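Local coordinates for protein putative adenosine kinase (Schistosoma mansoni, PDB 3VAS) that probably catalyses the ATP-dependent phosphorylation of adenosine to AMP, as an adenosine kinase of the ribokinase-like family, at residues A[260-265]-A[280-285]; A[211-216]-A[241-246]. One frame throughout, in Å; residues are numbered along the deposited sequence.

Interaction 1. Residues A[260-265]-A[280-285]; sequences ATARYI and VIITRG
Ala262 of helix 260-265 lies beside Val280 of strand 280-284, with 6.3 Å between their CA atoms. The two segments run nearly antiparallel, at 157°, and their axes come within 8.7 Å. No hydrogen bond joins them. The contact is small, buried and held by apolar side chains.

Val280 is its centre. Its side chain leaves the strand toward the helix. The closest meeting is methyl to methyl, between Val280 CG2 and Ile265 CG2 at 3.7 Å. The two side chains cross at about a right angle and touch through one methyl of each. Val280 CG1 is turned anti to its own backbone N (chi1 -177°), and this puts CG2 on the side facing Ile265. The same CG2 also lies 4.1 Å from Ala262 O. That distance is loose packing against the helix backbone. Ile265 uses its short branch for Val280, while its longer CG1-CD1 arm is directed elsewhere.

A second, looser touch lies two residues along the strand. Ala262 CB is 4.3 Å from Ile282 CG1. The alanine methyl is short, and Ile282 reaches across to it from the strand.

Ile281, between the two inward residues, points away from this helix. It packs on Phe322 and Phe326 of helix 318-330, so the strand is covered by helices on both faces. This is the layered alpha/beta/alpha build of the ribokinase fold. In the sheet, strand 279-284 pairs in parallel with strand 236-240 and antiparallel with strand 287-293. Helix 241-250 lies against both segments: its Tyr247 packs on Ile265 of the helix and its Ala244 on Ile282 of the strand. Ile265 further touches Val237 of strand 236-240.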
ATOM      1  N   ALA A 260       3.435 -16.986 -14.332  1.00 31.16           N
ATOM      2  CA  ALA A 260       2.997 -16.374 -15.584  1.00 29.87           C
ATOM      3  C   ALA A 260       2.623 -14.900 -15.402  1.00 27.07           C
ATOM      4  O   ALA A 260       2.922 -14.068 -16.255  1.00 26.94           O
ATOM      5  CB  ALA A 260       1.829 -17.153 -16.185  1.00 26.79           C
ATOM      6  N   THR A 261       1.977 -14.584 -14.285  1.00 25.84           N
ATOM      7  CA  THR A 261       1.599 -13.206 -13.988  1.00 25.87           C
ATOM      8  C   THR A 261       2.833 -12.326 -13.804  1.00 27.32           C
ATOM      9  O   THR A 261       2.886 -11.202 -14.307  1.00 25.62           O
ATOM     10  CB  THR A 261       0.712 -13.120 -12.726  1.00 25.88           C
ATOM     11  OG1 THR A 261      -0.560 -13.724 -12.990  1.00 28.89           O
ATOM     12  CG2 THR A 261       0.500 -11.672 -12.309  1.00 25.68           C
ATOM     13  N   ALA A 262       3.826 -12.850 -13.087  1.00 27.48           N
ATOM     14  CA  ALA A 262       5.063 -12.113 -12.842  1.00 25.87           C
ATOM     15  C   ALA A 262       5.755 -11.784 -14.160  1.00 26.01           C
ATOM     16  O   ALA A 262       6.199 -10.657 -14.375  1.00 25.77           O
ATOM     17  CB  ALA A 262       5.987 -12.912 -11.931  1.00 22.13           C
ATOM     18  N   ARG A 263       5.825 -12.778 -15.041  1.00 27.50           N
ATOM     19  CA  ARG A 263       6.406 -12.619 -16.370  1.00 28.46           C
ATOM     20  C   ARG A 263       5.604 -11.621 -17.207  1.00 28.01           C
ATOM     21  O   ARG A 263       6.168 -10.728 -17.844  1.00 27.30           O
ATOM     22  CB  ARG A 263       6.473 -13.986 -17.064  1.00 33.02           C
ATOM     23  CG  ARG A 263       6.856 -13.976 -18.543  1.00 36.36           C
ATOM     24  CD  ARG A 263       8.196 -13.302 -18.789  1.00 39.01           C
ATOM     25  NE  ARG A 263       9.225 -13.729 -17.852  1.00 42.50           N
ATOM     26  CZ  ARG A 263      10.152 -12.921 -17.346  1.00 41.03           C
ATOM     27  NH1 ARG A 263      10.179 -11.639 -17.686  1.00 37.60           N
ATOM     28  NH2 ARG A 263      11.050 -13.396 -16.496  1.00 42.18           N
ATOM     29  N   TYR A 264       4.286 -11.773 -17.190  1.00 27.34           N
ATOM     30  CA  TYR A 264       3.402 -10.915 -17.971  1.00 28.84           C
ATOM     31  C   TYR A 264       3.513  -9.446 -17.561  1.00 27.38           C
ATOM     32  O   TYR A 264       3.638  -8.567 -18.412  1.00 29.27           O
ATOM     33  CB  TYR A 264       1.955 -11.394 -17.844  1.00 29.03           C
ATOM     34  CG  TYR A 264       0.971 -10.645 -18.713  1.00 28.92           C
ATOM     35  CD1 TYR A 264       0.641 -11.113 -19.982  1.00 31.45           C
ATOM     36  CD2 TYR A 264       0.360  -9.481 -18.259  1.00 25.68           C
ATOM     37  CE1 TYR A 264      -0.271 -10.435 -20.778  1.00 33.70           C
ATOM     38  CE2 TYR A 264      -0.547  -8.797 -19.047  1.00 29.35           C
ATOM     39  CZ  TYR A 264      -0.862  -9.279 -20.304  1.00 33.46           C
ATOM     40  OH  TYR A 264      -1.765  -8.597 -21.087  1.00 35.34           O
ATOM     41  N   ILE A 265       3.461  -9.186 -16.258  1.00 24.02           N
ATOM     42  CA  ILE A 265       3.541  -7.821 -15.746  1.00 24.25           C
ATOM     43  C   ILE A 265       4.897  -7.187 -16.054  1.00 25.80           C
ATOM     44  O   ILE A 265       4.978  -6.018 -16.432  1.00 26.88           O
ATOM     45  CB  ILE A 265       3.265  -7.771 -14.227  1.00 24.05           C
ATOM     46  CG1 ILE A 265       1.807  -8.143 -13.945  1.00 22.24           C
ATOM     47  CG2 ILE A 265       3.582  -6.387 -13.661  1.00 18.23           C
ATOM     48  CD1 ILE A 265       1.417  -8.003 -12.480  1.00 19.05           C
ATOM     49  N   VAL A 280       9.430  -6.715 -10.946  1.00 19.75           N
ATOM     50  CA  VAL A 280       8.198  -7.237 -10.361  1.00 18.70           C
ATOM     51  C   VAL A 280       8.521  -8.144  -9.176  1.00 23.30           C
ATOM     52  O   VAL A 280       9.377  -9.023  -9.270  1.00 19.32           O
ATOM     53  CB  VAL A 280       7.358  -8.001 -11.410  1.00 27.15           C
ATOM     54  CG1 VAL A 280       6.048  -8.485 -10.805  1.00 18.02           C
ATOM     55  CG2 VAL A 280       7.091  -7.112 -12.623  1.00 19.24           C
ATOM     56  N   ILE A 281       7.846  -7.913  -8.054  1.00 20.72           N
ATOM     57  CA  ILE A 281       8.087  -8.684  -6.839  1.00 20.33           C
ATOM     58  C   ILE A 281       6.762  -9.199  -6.300  1.00 23.75           C
ATOM     59  O   ILE A 281       5.878  -8.418  -5.958  1.00 26.87           O
ATOM     60  CB  ILE A 281       8.771  -7.828  -5.750  1.00 18.40           C
ATOM     61  CG1 ILE A 281      10.077  -7.231  -6.279  1.00 18.65           C
ATOM     62  CG2 ILE A 281       8.997  -8.643  -4.475  1.00 17.98           C
ATOM     63  CD1 ILE A 281      10.774  -6.288  -5.308  1.00 18.97           C
ATOM     64  N   ILE A 282       6.626 -10.515  -6.228  1.00 21.90           N
ATOM     65  CA  ILE A 282       5.397 -11.124  -5.745  1.00 21.03           C
ATOM     66  C   ILE A 282       5.661 -11.884  -4.454  1.00 21.41           C
ATOM     67  O   ILE A 282       6.356 -12.901  -4.458  1.00 23.47           O
ATOM     68  CB  ILE A 282       4.805 -12.099  -6.790  1.00 23.30           C
ATOM     69  CG1 ILE A 282       4.582 -11.384  -8.126  1.00 25.11           C
ATOM     70  CG2 ILE A 282       3.508 -12.727  -6.279  1.00 20.39           C
ATOM     71  CD1 ILE A 282       3.666 -10.183  -8.029  1.00 24.97           C
ATOM     72  N   THR A 283       5.113 -11.393  -3.349  1.00 19.27           N
ATOM     73  CA  THR A 283       5.287 -12.076  -2.072  1.00 21.34           C
ATOM     74  C   THR A 283       4.303 -13.244  -1.948  1.00 21.64           C
ATOM     75  O   THR A 283       3.249 -13.244  -2.583  1.00 20.77           O
ATOM     76  CB  THR A 283       5.150 -11.107  -0.878  1.00 21.02           C
ATOM     77  OG1 THR A 283       3.874 -10.454  -0.924  1.00 18.97           O
ATOM     78  CG2 THR A 283       6.256 -10.054  -0.917  1.00 18.43           C
ATOM     79  N   ARG A 284       4.660 -14.243  -1.144  1.00 23.04           N
ATOM     80  CA  ARG A 284       3.867 -15.471  -1.044  1.00 23.23           C
ATOM     81  C   ARG A 284       3.768 -15.981   0.399  1.00 25.59           C
ATOM     82  O   ARG A 284       3.872 -17.184   0.657  1.00 24.79           O
ATOM     83  CB  ARG A 284       4.465 -16.564  -1.945  1.00 23.97           C
ATOM     84  CG  ARG A 284       4.395 -16.261  -3.440  1.00 22.76           C
ATOM     85  CD  ARG A 284       5.005 -17.371  -4.295  1.00 25.71           C
ATOM     86  NE  ARG A 284       4.420 -18.680  -4.023  1.00 25.60           N
ATOM     87  CZ  ARG A 284       5.097 -19.729  -3.557  1.00 29.64           C
ATOM     88  NH1 ARG A 284       6.400 -19.633  -3.304  1.00 23.54           N
ATOM     89  NH2 ARG A 284       4.470 -20.882  -3.348  1.00 28.06           N
ATOM     90  N   GLY A 285       3.566 -15.064   1.339  1.00 25.96           N
ATOM     91  CA  GLY A 285       3.454 -15.435   2.741  1.00 28.09           C
ATOM     92  C   GLY A 285       4.741 -16.014   3.301  1.00 28.38           C
ATOM     93  O   GLY A 285       5.808 -15.409   3.180  1.00 27.15           O
TER

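Interaction 2. Residues A[211-216]-A[241-246]; sequences CFNLSA and ESEAEA
Glu243 OE1 has two polar partners, the backbone N of Asn240 and a water at 2.8 Å. The same water lies 2.9 Å from Asn213 OD1 and can donate to either oxygen, though other acceptors compete for its protons. The two side chains do not bond directly, and their amide and carboxylate planes are 75° apart. Asn213 OD1 also accepts from Ser215 N at 2.9 Å, in the carbonyl plane and on a lone pair. This Asx turn shapes the chain just after the strand.

Glu243 reaches this turn because its chain is extended beyond CG. Its carboxylate lies against the Ser215-Ala216 peptide, with Glu243 CD 3.6 Å from Ser215 C. Glu243 OE2 is 2.9 Å from Ser215 O, two acceptors and not a hydrogen bond. Leu214 crosses Glu243 at a slant, its CB 3.6 Å from Glu243 OE1.

Asn240 to Glu243 fits the NXXE motif of the family, linked in relatives to magnesium and phosphate binding. The Ser215 side chain is about 7 Å from the bound adenosine.

Strand 209-213 lies between parallel strands 181-185 and 236-240. Helix 241-250 starts directly after strand 236-240, and Pro217 of helix 217-222 packs on Glu243.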
ATOM      1  N   CYS A 211       6.713   3.445  -8.190  1.00 20.17           N
ATOM      2  CA  CYS A 211       6.446   2.144  -7.583  1.00 21.76           C
ATOM      3  C   CYS A 211       4.955   1.945  -7.344  1.00 23.42           C
ATOM      4  O   CYS A 211       4.281   2.820  -6.799  1.00 20.97           O
ATOM      5  CB  CYS A 211       7.220   2.002  -6.269  1.00 23.76           C
ATOM      6  SG  CYS A 211       8.991   2.387  -6.418  1.00 27.45           S
ATOM      7  N   PHE A 212       4.447   0.784  -7.748  1.00 24.58           N
ATOM      8  CA  PHE A 212       3.013   0.529  -7.765  1.00 21.18           C
ATOM      9  C   PHE A 212       2.693  -0.784  -7.062  1.00 21.87           C
ATOM     10  O   PHE A 212       3.396  -1.778  -7.241  1.00 24.02           O
ATOM     11  CB  PHE A 212       2.525   0.500  -9.217  1.00 21.59           C
ATOM     12  CG  PHE A 212       1.043   0.262  -9.366  1.00 18.69           C
ATOM     13  CD1 PHE A 212       0.125   1.190  -8.894  1.00 19.22           C
ATOM     14  CD2 PHE A 212       0.573  -0.875 -10.003  1.00 16.98           C
ATOM     15  CE1 PHE A 212      -1.238   0.976  -9.036  1.00 23.38           C
ATOM     16  CE2 PHE A 212      -0.790  -1.100 -10.149  1.00 22.50           C
ATOM     17  CZ  PHE A 212      -1.698  -0.172  -9.666  1.00 23.56           C
ATOM     18  N   ASN A 213       1.639  -0.783  -6.253  1.00 18.84           N
ATOM     19  CA  ASN A 213       1.213  -1.993  -5.555  1.00 19.64           C
ATOM     20  C   ASN A 213      -0.143  -2.482  -6.077  1.00 22.46           C
ATOM     21  O   ASN A 213      -1.084  -1.695  -6.195  1.00 22.40           O
ATOM     22  CB  ASN A 213       1.146  -1.737  -4.043  1.00 17.43           C
ATOM     23  CG  ASN A 213       1.275  -3.018  -3.219  1.00 19.65           C
ATOM     24  OD1 ASN A 213       0.495  -3.960  -3.378  1.00 19.35           O
ATOM     25  ND2 ASN A 213       2.272  -3.054  -2.337  1.00 18.90           N
ATOM     26  N   LEU A 214      -0.242  -3.770  -6.397  1.00 20.86           N
ATOM     27  CA  LEU A 214      -1.513  -4.344  -6.851  1.00 20.44           C
ATOM     28  C   LEU A 214      -2.593  -4.246  -5.761  1.00 20.77           C
ATOM     29  O   LEU A 214      -3.789  -4.183  -6.057  1.00 22.24           O
ATOM     30  CB  LEU A 214      -1.337  -5.800  -7.316  1.00 19.44           C
ATOM     31  CG  LEU A 214      -0.396  -6.082  -8.498  1.00 20.84           C
ATOM     32  CD1 LEU A 214      -0.325  -7.577  -8.815  1.00 23.45           C
ATOM     33  CD2 LEU A 214      -0.813  -5.291  -9.735  1.00 19.80           C
ATOM     34  N   SER A 215      -2.152  -4.253  -4.505  1.00 18.01           N
ATOM     35  CA  SER A 215      -2.989  -3.905  -3.348  1.00 18.08           C
ATOM     36  C   SER A 215      -4.084  -4.900  -2.930  1.00 18.06           C
ATOM     37  O   SER A 215      -4.180  -5.241  -1.751  1.00 18.75           O
ATOM     38  CB  SER A 215      -3.567  -2.493  -3.491  1.00 19.27           C
ATOM     39  OG  SER A 215      -2.525  -1.537  -3.552  1.00 25.25           O
ATOM     40  N   ALA A 216      -4.906  -5.346  -3.879  1.00 18.80           N
ATOM     41  CA  ALA A 216      -6.027  -6.241  -3.580  1.00 20.55           C
ATOM     42  C   ALA A 216      -6.579  -6.900  -4.849  1.00 21.22           C
ATOM     43  O   ALA A 216      -6.583  -6.287  -5.917  1.00 21.04           O
ATOM     44  CB  ALA A 216      -7.137  -5.478  -2.862  1.00 22.15           C
ATOM     45  N   GLU A 241       0.389 -13.245  -3.551  1.00 21.40           N
ATOM     46  CA  GLU A 241      -0.088 -14.419  -4.278  1.00 24.90           C
ATOM     47  C   GLU A 241      -1.547 -14.317  -4.752  1.00 25.50           C
ATOM     48  O   GLU A 241      -1.845 -14.625  -5.905  1.00 24.24           O
ATOM     49  CB  GLU A 241       0.130 -15.692  -3.452  1.00 27.74           C
ATOM     50  CG  GLU A 241      -0.102 -16.979  -4.235  1.00 32.08           C
ATOM     51  CD  GLU A 241       0.728 -18.133  -3.713  1.00 41.67           C
ATOM     52  OE1 GLU A 241       1.267 -18.900  -4.539  1.00 47.08           O
ATOM     53  OE2 GLU A 241       0.845 -18.272  -2.476  1.00 44.24           O
ATOM     54  N   SER A 242      -2.448 -13.875  -3.881  1.00 25.06           N
ATOM     55  CA  SER A 242      -3.858 -13.768  -4.254  1.00 27.89           C
ATOM     56  C   SER A 242      -4.101 -12.705  -5.331  1.00 29.32           C
ATOM     57  O   SER A 242      -4.979 -12.863  -6.178  1.00 29.25           O
ATOM     58  CB  SER A 242      -4.727 -13.492  -3.027  1.00 31.91           C
ATOM     59  OG  SER A 242      -4.352 -12.279  -2.401  1.00 36.98           O
ATOM     60  N   GLU A 243      -3.320 -11.628  -5.301  1.00 27.17           N
ATOM     61  CA  GLU A 243      -3.436 -10.581  -6.317  1.00 24.58           C
ATOM     62  C   GLU A 243      -2.913 -11.063  -7.669  1.00 21.94           C
ATOM     63  O   GLU A 243      -3.484 -10.756  -8.715  1.00 25.27           O
ATOM     64  CB  GLU A 243      -2.689  -9.315  -5.882  1.00 24.25           C
ATOM     65  CG  GLU A 243      -3.299  -8.630  -4.667  1.00 28.71           C
ATOM     66  CD  GLU A 243      -2.272  -7.889  -3.829  1.00 32.34           C
ATOM     67  OE1 GLU A 243      -1.136  -7.694  -4.311  1.00 31.89           O
ATOM     68  OE2 GLU A 243      -2.598  -7.511  -2.681  1.00 33.67           O
ATOM     69  N   ALA A 244      -1.816 -11.807  -7.639  1.00 19.74           N
ATOM     70  CA  ALA A 244      -1.244 -12.368  -8.851  1.00 23.79           C
ATOM     71  C   ALA A 244      -2.224 -13.368  -9.462  1.00 25.17           C
ATOM     72  O   ALA A 244      -2.413 -13.403 -10.678  1.00 25.26           O
ATOM     73  CB  ALA A 244       0.093 -13.039  -8.545  1.00 18.20           C
ATOM     74  N   GLU A 245      -2.853 -14.165  -8.603  1.00 26.00           N
ATOM     75  CA  GLU A 245      -3.828 -15.162  -9.037  1.00 32.48           C
ATOM     76  C   GLU A 245      -5.034 -14.499  -9.705  1.00 30.23           C
ATOM     77  O   GLU A 245      -5.467 -14.915 -10.776  1.00 32.33           O
ATOM     78  CB  GLU A 245      -4.289 -16.009  -7.851  1.00 40.99           C
ATOM     79  CG  GLU A 245      -4.744 -17.409  -8.225  1.00 52.65           C
ATOM     80  CD  GLU A 245      -3.621 -18.427  -8.142  1.00 60.42           C
ATOM     81  OE1 GLU A 245      -2.892 -18.422  -7.128  1.00 62.13           O
ATOM     82  OE2 GLU A 245      -3.468 -19.229  -9.088  1.00 64.19           O
ATOM     83  N   ALA A 246      -5.566 -13.457  -9.076  1.00 27.18           N
ATOM     84  CA  ALA A 246      -6.716 -12.757  -9.632  1.00 25.88           C
ATOM     85  C   ALA A 246      -6.340 -12.033 -10.921  1.00 27.05           C
ATOM     86  O   ALA A 246      -7.107 -12.027 -11.880  1.00 25.38           O
ATOM     87  CB  ALA A 246      -7.295 -11.791  -8.619  1.00 22.67           C
TER
HETATM   88  O   HOH W   1       0.670  -6.720  -2.408  1.00 39.42           O

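Overall arrangement
Interactions 1 and 2 have centres 8 Å apart and lie on the same side of the chain's centre. Interaction 2 comes first along the chain. Its helix 241-250 is followed by helix 257-267 of interaction 1, and both contacts reach the same sheet. Strand 236-240 lies between their strands. Two polar links tie them: Arg284 NE forms a salt bridge with Glu241 OE1 at 3.2 Å, and Thr261 OG1 is probably hydrogen-bonded to Ala244 O. Leu214 and Ile265 continue the apolar packing. The adenosine pocket is nearer to interaction 2, while interaction 1 belongs to the helix-and-sheet framework beside it.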